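Local coordinates for protein succinate dehydrogenase subunit D (Mycolicibacterium smegmatis MC2 51, PDB 6LUM) that probably helps to fix the catalytic subunits of succinate dehydrogenase to the membrane and, through bound haem, to pass electrons to menaquinone, at residues D97-A109 and T137-V149. Sequence-based numbering, arbitrary orientation.
With HEM (protoporphyrin IX containing Fe), chain R; MQ9 (menaquinone-9), chain V.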
loop_
_atom_site.group_PDB
_atom_site.type_symbol
_atom_site.label_atom_id
_atom_site.label_comp_id
_atom_site.label_asym_id
_atom_site.label_seq_id
_atom_site.Cartn_x
_atom_site.Cartn_y
_atom_site.Cartn_z
ATOM N N ASP B 97 -24.770 -27.747 -36.230
ATOM C CA ASP B 97 -23.364 -27.838 -36.613
ATOM C C ASP B 97 -22.610 -26.545 -36.363
ATOM O O ASP B 97 -21.425 -26.584 -36.044
ATOM C CB ASP B 97 -23.238 -28.227 -38.070
ATOM C CG ASP B 97 -23.641 -29.637 -38.317
ATOM O OD1 ASP B 97 -23.227 -30.515 -37.547
ATOM O OD2 ASP B 97 -24.376 -29.876 -39.283
ATOM N N MET B 98 -23.260 -25.391 -36.486
ATOM C CA MET B 98 -22.556 -24.158 -36.157
ATOM C C MET B 98 -22.246 -24.071 -34.671
ATOM O O MET B 98 -21.129 -23.701 -34.284
ATOM C CB MET B 98 -23.363 -22.951 -36.591
ATOM C CG MET B 98 -22.584 -21.664 -36.523
ATOM S SD MET B 98 -21.216 -21.599 -37.673
ATOM C CE MET B 98 -21.686 -20.210 -38.661
ATOM N N ALA B 99 -23.218 -24.398 -33.821
ATOM C CA ALA B 99 -22.970 -24.417 -32.388
ATOM C C ALA B 99 -21.917 -25.445 -32.029
ATOM O O ALA B 99 -21.059 -25.188 -31.183
ATOM C CB ALA B 99 -24.260 -24.704 -31.641
ATOM N N LEU B 100 -21.961 -26.618 -32.655
ATOM C CA LEU B 100 -20.950 -27.631 -32.400
ATOM C C LEU B 100 -19.563 -27.116 -32.747
ATOM O O LEU B 100 -18.640 -27.225 -31.943
ATOM C CB LEU B 100 -21.284 -28.892 -33.186
ATOM C CG LEU B 100 -20.405 -30.128 -33.102
ATOM C CD1 LEU B 100 -20.107 -30.479 -31.691
ATOM C CD2 LEU B 100 -21.110 -31.248 -33.758
ATOM N N LEU B 101 -19.401 -26.515 -33.925
ATOM C CA LEU B 101 -18.096 -25.991 -34.320
ATOM C C LEU B 101 -17.589 -24.957 -33.335
ATOM O O LEU B 101 -16.457 -25.048 -32.857
ATOM C CB LEU B 101 -18.173 -25.389 -35.716
ATOM C CG LEU B 101 -16.959 -24.623 -36.223
ATOM C CD1 LEU B 101 -15.945 -25.554 -36.802
ATOM C CD2 LEU B 101 -17.407 -23.659 -37.256
ATOM N N TRP B 102 -18.413 -23.969 -33.008
ATOM C CA TRP B 102 -17.926 -22.879 -32.173
ATOM C C TRP B 102 -17.648 -23.342 -30.751
ATOM O O TRP B 102 -16.566 -23.089 -30.213
ATOM C CB TRP B 102 -18.912 -21.718 -32.213
ATOM C CG TRP B 102 -18.629 -20.877 -33.387
ATOM C CD1 TRP B 102 -19.040 -21.096 -34.651
ATOM C CD2 TRP B 102 -17.800 -19.721 -33.428
ATOM N NE1 TRP B 102 -18.543 -20.138 -35.483
ATOM C CE2 TRP B 102 -17.777 -19.276 -34.752
ATOM C CE3 TRP B 102 -17.088 -19.005 -32.468
ATOM C CZ2 TRP B 102 -17.074 -18.151 -35.144
ATOM C CZ3 TRP B 102 -16.392 -17.893 -32.858
ATOM C CH2 TRP B 102 -16.389 -17.475 -34.183
ATOM N N LEU B 103 -18.596 -24.042 -30.129
ATOM C CA LEU B 103 -18.382 -24.525 -28.773
ATOM C C LEU B 103 -17.198 -25.473 -28.703
ATOM O O LEU B 103 -16.366 -25.362 -27.803
ATOM C CB LEU B 103 -19.639 -25.210 -28.257
ATOM C CG LEU B 103 -20.772 -24.295 -27.820
ATOM C CD1 LEU B 103 -21.886 -25.113 -27.265
ATOM C CD2 LEU B 103 -20.297 -23.312 -26.802
ATOM N N ALA B 104 -17.095 -26.410 -29.646
ATOM C CA ALA B 104 -16.027 -27.393 -29.590
ATOM C C ALA B 104 -14.669 -26.754 -29.796
ATOM O O ALA B 104 -13.713 -27.105 -29.106
ATOM C CB ALA B 104 -16.261 -28.479 -30.628
ATOM N N MET B 105 -14.552 -25.807 -30.726
ATOM C CA MET B 105 -13.250 -25.199 -30.956
ATOM C C MET B 105 -12.834 -24.318 -29.793
ATOM O O MET B 105 -11.669 -24.336 -29.403
ATOM C CB MET B 105 -13.239 -24.400 -32.253
ATOM C CG MET B 105 -13.233 -25.229 -33.521
ATOM S SD MET B 105 -12.210 -26.703 -33.478
ATOM C CE MET B 105 -10.573 -26.011 -33.564
ATOM N N ILE B 106 -13.753 -23.548 -29.207
ATOM C CA ILE B 106 -13.347 -22.716 -28.074
ATOM C C ILE B 106 -13.017 -23.575 -26.858
ATOM O O ILE B 106 -12.048 -23.307 -26.139
ATOM C CB ILE B 106 -14.425 -21.670 -27.749
ATOM C CG1 ILE B 106 -14.852 -20.927 -29.002
ATOM C CG2 ILE B 106 -13.887 -20.660 -26.786
ATOM C CD1 ILE B 106 -13.780 -20.107 -29.590
ATOM N N HIS B 107 -13.799 -24.624 -26.616
ATOM C CA HIS B 107 -13.509 -25.580 -25.555
ATOM C C HIS B 107 -12.129 -26.201 -25.716
ATOM O O HIS B 107 -11.302 -26.165 -24.800
ATOM C CB HIS B 107 -14.584 -26.657 -25.577
ATOM C CG HIS B 107 -14.722 -27.411 -24.302
ATOM N ND1 HIS B 107 -15.569 -27.015 -23.299
ATOM C CD2 HIS B 107 -14.146 -28.552 -23.878
ATOM C CE1 HIS B 107 -15.499 -27.874 -22.305
ATOM N NE2 HIS B 107 -14.643 -28.817 -22.633
ATOM N N GLY B 108 -11.867 -26.798 -26.872
ATOM C CA GLY B 108 -10.580 -27.419 -27.089
ATOM C C GLY B 108 -9.428 -26.440 -27.045
ATOM O O GLY B 108 -8.352 -26.769 -26.556
ATOM N N ALA B 109 -9.627 -25.227 -27.556
ATOM C CA ALA B 109 -8.544 -24.256 -27.569
ATOM C C ALA B 109 -8.210 -23.779 -26.171
ATOM O O ALA B 109 -7.042 -23.573 -25.847
ATOM C CB ALA B 109 -8.912 -23.082 -28.458
ATOM N N THR B 137 -6.654 -22.339 -34.282
ATOM C CA THR B 137 -8.059 -22.252 -33.905
ATOM C C THR B 137 -8.798 -21.227 -34.747
ATOM O O THR B 137 -9.920 -21.481 -35.190
ATOM C CB THR B 137 -8.179 -21.913 -32.430
ATOM O OG1 THR B 137 -7.538 -22.933 -31.666
ATOM C CG2 THR B 137 -9.620 -21.837 -32.023
ATOM N N GLY B 138 -8.196 -20.065 -34.984
ATOM C CA GLY B 138 -8.838 -19.087 -35.837
ATOM C C GLY B 138 -9.027 -19.588 -37.252
ATOM O O GLY B 138 -10.062 -19.346 -37.870
ATOM N N PHE B 139 -8.037 -20.298 -37.783
ATOM C CA PHE B 139 -8.163 -20.835 -39.130
ATOM C C PHE B 139 -9.307 -21.827 -39.217
ATOM O O PHE B 139 -10.131 -21.762 -40.135
ATOM C CB PHE B 139 -6.861 -21.496 -39.556
ATOM C CG PHE B 139 -6.918 -22.119 -40.912
ATOM C CD1 PHE B 139 -7.245 -21.364 -42.019
ATOM C CD2 PHE B 139 -6.638 -23.456 -41.084
ATOM C CE1 PHE B 139 -7.296 -21.934 -43.266
ATOM C CE2 PHE B 139 -6.684 -24.027 -42.330
ATOM C CZ PHE B 139 -7.013 -23.267 -43.419
ATOM N N THR B 140 -9.381 -22.755 -38.265
ATOM C CA THR B 140 -10.450 -23.746 -38.303
ATOM C C THR B 140 -11.816 -23.105 -38.113
ATOM O O THR B 140 -12.777 -23.479 -38.788
ATOM C CB THR B 140 -10.201 -24.816 -37.253
ATOM O OG1 THR B 140 -9.120 -25.642 -37.682
ATOM C CG2 THR B 140 -11.408 -25.673 -37.086
ATOM N N LEU B 141 -11.922 -22.117 -37.230
ATOM C CA LEU B 141 -13.205 -21.457 -37.030
ATOM C C LEU B 141 -13.654 -20.708 -38.274
ATOM O O LEU B 141 -14.819 -20.805 -38.663
ATOM C CB LEU B 141 -13.136 -20.513 -35.839
ATOM C CG LEU B 141 -13.356 -21.155 -34.480
ATOM C CD1 LEU B 141 -13.235 -20.128 -33.407
ATOM C CD2 LEU B 141 -14.700 -21.773 -34.440
ATOM N N VAL B 142 -12.760 -19.960 -38.925
ATOM C CA VAL B 142 -13.208 -19.216 -40.099
ATOM C C VAL B 142 -13.498 -20.152 -41.264
ATOM O O VAL B 142 -14.431 -19.914 -42.030
ATOM C CB VAL B 142 -12.209 -18.114 -40.500
ATOM C CG1 VAL B 142 -11.835 -17.273 -39.308
ATOM C CG2 VAL B 142 -10.994 -18.683 -41.163
ATOM N N LEU B 143 -12.759 -21.251 -41.398
ATOM C CA LEU B 143 -13.035 -22.173 -42.491
ATOM C C LEU B 143 -14.359 -22.897 -42.285
ATOM O O LEU B 143 -15.165 -23.017 -43.215
ATOM C CB LEU B 143 -11.893 -23.167 -42.626
ATOM C CG LEU B 143 -11.930 -24.012 -43.884
ATOM C CD1 LEU B 143 -11.968 -23.120 -45.094
ATOM C CD2 LEU B 143 -10.731 -24.915 -43.921
ATOM N N GLY B 144 -14.609 -23.388 -41.072
ATOM C CA GLY B 144 -15.875 -24.035 -40.805
ATOM C C GLY B 144 -17.048 -23.093 -40.935
ATOM O O GLY B 144 -18.085 -23.454 -41.492
ATOM N N SER B 145 -16.906 -21.871 -40.427
ATOM C CA SER B 145 -17.985 -20.904 -40.542
ATOM C C SER B 145 -18.258 -20.558 -41.991
ATOM O O SER B 145 -19.414 -20.422 -42.388
ATOM C CB SER B 145 -17.640 -19.648 -39.758
ATOM O OG SER B 145 -17.475 -19.944 -38.394
ATOM N N TYR B 146 -17.211 -20.411 -42.802
ATOM C CA TYR B 146 -17.408 -20.127 -44.214
ATOM C C TYR B 146 -18.170 -21.249 -44.891
ATOM O O TYR B 146 -19.135 -21.006 -45.617
ATOM C CB TYR B 146 -16.063 -19.905 -44.897
ATOM C CG TYR B 146 -16.194 -19.728 -46.378
ATOM C CD1 TYR B 146 -16.590 -18.531 -46.907
ATOM C CD2 TYR B 146 -15.948 -20.766 -47.244
ATOM C CE1 TYR B 146 -16.731 -18.367 -48.237
ATOM C CE2 TYR B 146 -16.090 -20.605 -48.583
ATOM C CZ TYR B 146 -16.485 -19.402 -49.068
ATOM O OH TYR B 146 -16.638 -19.217 -50.407
ATOM N N VAL B 147 -17.752 -22.492 -44.660
ATOM C CA VAL B 147 -18.408 -23.626 -45.307
ATOM C C VAL B 147 -19.869 -23.721 -44.896
ATOM O O VAL B 147 -20.739 -24.000 -45.723
ATOM C CB VAL B 147 -17.648 -24.922 -44.996
ATOM C CG1 VAL B 147 -18.342 -26.089 -45.614
ATOM C CG2 VAL B 147 -16.263 -24.815 -45.520
ATOM N N LEU B 148 -20.168 -23.497 -43.622
ATOM C CA LEU B 148 -21.560 -23.555 -43.193
ATOM C C LEU B 148 -22.380 -22.424 -43.787
ATOM O O LEU B 148 -23.479 -22.650 -44.296
ATOM C CB LEU B 148 -21.647 -23.530 -41.675
ATOM C CG LEU B 148 -21.462 -24.843 -40.956
ATOM C CD1 LEU B 148 -21.131 -24.557 -39.548
ATOM C CD2 LEU B 148 -22.785 -25.514 -41.015
ATOM N N VAL B 149 -21.879 -21.196 -43.720
ATOM C CA VAL B 149 -22.691 -20.060 -44.125
ATOM C C VAL B 149 -22.931 -20.067 -45.625
ATOM O O VAL B 149 -24.052 -19.837 -46.084
ATOM C CB VAL B 149 -22.037 -18.749 -43.666
ATOM C CG1 VAL B 149 -22.770 -17.579 -44.240
ATOM C CG2 VAL B 149 -22.038 -18.667 -42.172
HETATM C CHA HEM R . -11.301 -30.130 -20.640
HETATM C CHB HEM R . -15.917 -31.450 -20.321
HETATM C CHC HEM R . -15.900 -32.202 -25.080
HETATM C CHD HEM R . -11.321 -30.790 -25.403
HETATM C C1A HEM R . -12.571 -30.330 -20.166
HETATM C C2A HEM R . -13.065 -29.929 -18.880
HETATM C C3A HEM R . -14.325 -30.293 -18.777
HETATM C C4A HEM R . -14.694 -30.934 -20.009
HETATM C CMA HEM R . -15.226 -30.059 -17.561
HETATM C CAA HEM R . -12.244 -29.227 -17.804
HETATM C CBA HEM R . -11.420 -30.336 -17.188
HETATM C CGA HEM R . -10.540 -29.777 -16.130
HETATM O O1A HEM R . -9.980 -30.575 -15.348
HETATM O O2A HEM R . -10.416 -28.539 -16.080
HETATM C C1B HEM R . -16.285 -31.833 -21.577
HETATM C C2B HEM R . -17.516 -32.467 -21.919
HETATM C C3B HEM R . -17.517 -32.692 -23.220
HETATM C C4B HEM R . -16.289 -32.181 -23.766
HETATM C CMB HEM R . -18.618 -32.844 -20.922
HETATM C CAB HEM R . -18.665 -33.368 -23.976
HETATM C CBB HEM R . -18.464 -34.003 -25.126
HETATM C C1C HEM R . -14.693 -31.791 -25.580
HETATM C C2C HEM R . -14.391 -31.580 -26.965
HETATM C C3C HEM R . -13.115 -31.201 -27.049
HETATM C C4C HEM R . -12.594 -31.147 -25.725
HETATM C CMC HEM R . -15.422 -31.805 -28.081
HETATM C CAC HEM R . -12.236 -30.822 -28.254
HETATM C CBC HEM R . -12.684 -30.626 -29.489
HETATM C C1D HEM R . -10.899 -30.578 -24.127
HETATM C C2D HEM R . -9.541 -30.403 -23.714
HETATM C C3D HEM R . -9.535 -30.235 -22.406
HETATM C C4D HEM R . -10.892 -30.281 -21.937
HETATM C CMD HEM R . -8.321 -30.426 -24.634
HETATM C CAD HEM R . -8.301 -30.009 -21.531
HETATM C CBD HEM R . -8.082 -31.209 -20.635
HETATM C CGD HEM R . -7.331 -30.767 -19.425
HETATM O O1D HEM R . -6.903 -29.599 -19.387
HETATM O O2D HEM R . -7.173 -31.581 -18.495
HETATM N NA HEM R . -13.602 -30.932 -20.845
HETATM N NB HEM R . -15.552 -31.665 -22.726
HETATM N NC HEM R . -13.574 -31.510 -24.842
HETATM N ND HEM R . -11.707 -30.502 -23.019
HETATM FE FE HEM R . -13.632 -31.059 -22.872
HETATM C C5 MQ9 V . -17.025 -16.075 -43.155
HETATM C C5M MQ9 V . -17.101 -16.538 -41.693
HETATM C C4 MQ9 V . -18.200 -15.957 -43.929
HETATM O O4 MQ9 V . -19.486 -16.270 -43.349
HETATM C C3 MQ9 V . -18.124 -15.529 -45.270
HETATM C C2 MQ9 V . -16.921 -15.232 -45.812
HETATM C C1 MQ9 V . -15.746 -15.357 -45.032
HETATM O O1 MQ9 V . -14.496 -15.037 -45.647
HETATM C C6 MQ9 V . -15.810 -15.774 -43.711
HETATM C C3A MQ9 V . -19.341 -15.398 -46.086
HETATM C C3B MQ9 V . -19.230 -14.963 -47.439
HETATM C C3C MQ9 V . -18.001 -14.660 -47.986
HETATM C C3D MQ9 V . -16.812 -14.788 -47.180
HETATM C C7 MQ9 V . -14.540 -15.918 -42.854
HETATM C C8 MQ9 V . -13.551 -14.669 -42.844
HETATM C C9 MQ9 V . -13.281 -14.123 -41.406
HETATM C C10 MQ9 V . -14.314 -13.145 -41.035
HETATM C C11 MQ9 V . -11.893 -13.449 -41.369
HETATM C C12 MQ9 V . -11.884 -12.218 -40.429
HETATM C C13 MQ9 V . -11.193 -12.533 -39.036
HETATM C C14 MQ9 V . -9.784 -11.926 -38.977
HETATM C C15 MQ9 V . -9.598 -11.207 -37.639
HETATM C C16 MQ9 V . -8.782 -13.036 -39.109
HETATM C C17 MQ9 V . -8.368 -13.268 -40.582
#
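Trp102 lays one face of its indole against Leu141. Methyl CD2 of Leu141 sits 4.0 Å from the centroid of the five-membered ring, 15° off the ring normal, which makes a CH-pi contact. The other methyl, CD1, reaches the benzo side at Trp102 CZ3 and also meets Ile106 CD1. At the ring edge, Trp102 NE1 donates to Ser145 OG over 3.1 Å. The bond is bent, 138° at the hydrogen, and the oxygen lies tilted from the ring plane. Ser145 OG in turn donates to Leu141 O at 2.8 Å. With chi1 at -61°, this hydroxyl is folded back beside its own backbone N, and Ser145 N and OG reach Leu141 O from opposite faces of its plane. Replacing Trp102 by alanine would probably leave Ser145 OG without its indole donor and open a gap beside Leu141. Leu141 is a knob among Leu101, Trp102, Met105 and Ile106. Leu101 returns the fit among Thr140, Leu141, Gly144 and Ser145, with CD2 3.7 Å from Gly144 C. Toward one end, Met98 SD meets Leu148 CD1 at 3.5 Å. Toward the other, Met105 bends so that CE lies 3.6 Å from Thr140 CG2. Ser145 CB also touches methyl C5M of a bound menaquinone. His107 NE2 binds one haem iron; Leu101 and Gly144 help to line a second haem pocket. This antiparallel knobs-into-holes pair belongs to the transmembrane helix bundle of a succinate dehydrogenase membrane subunit.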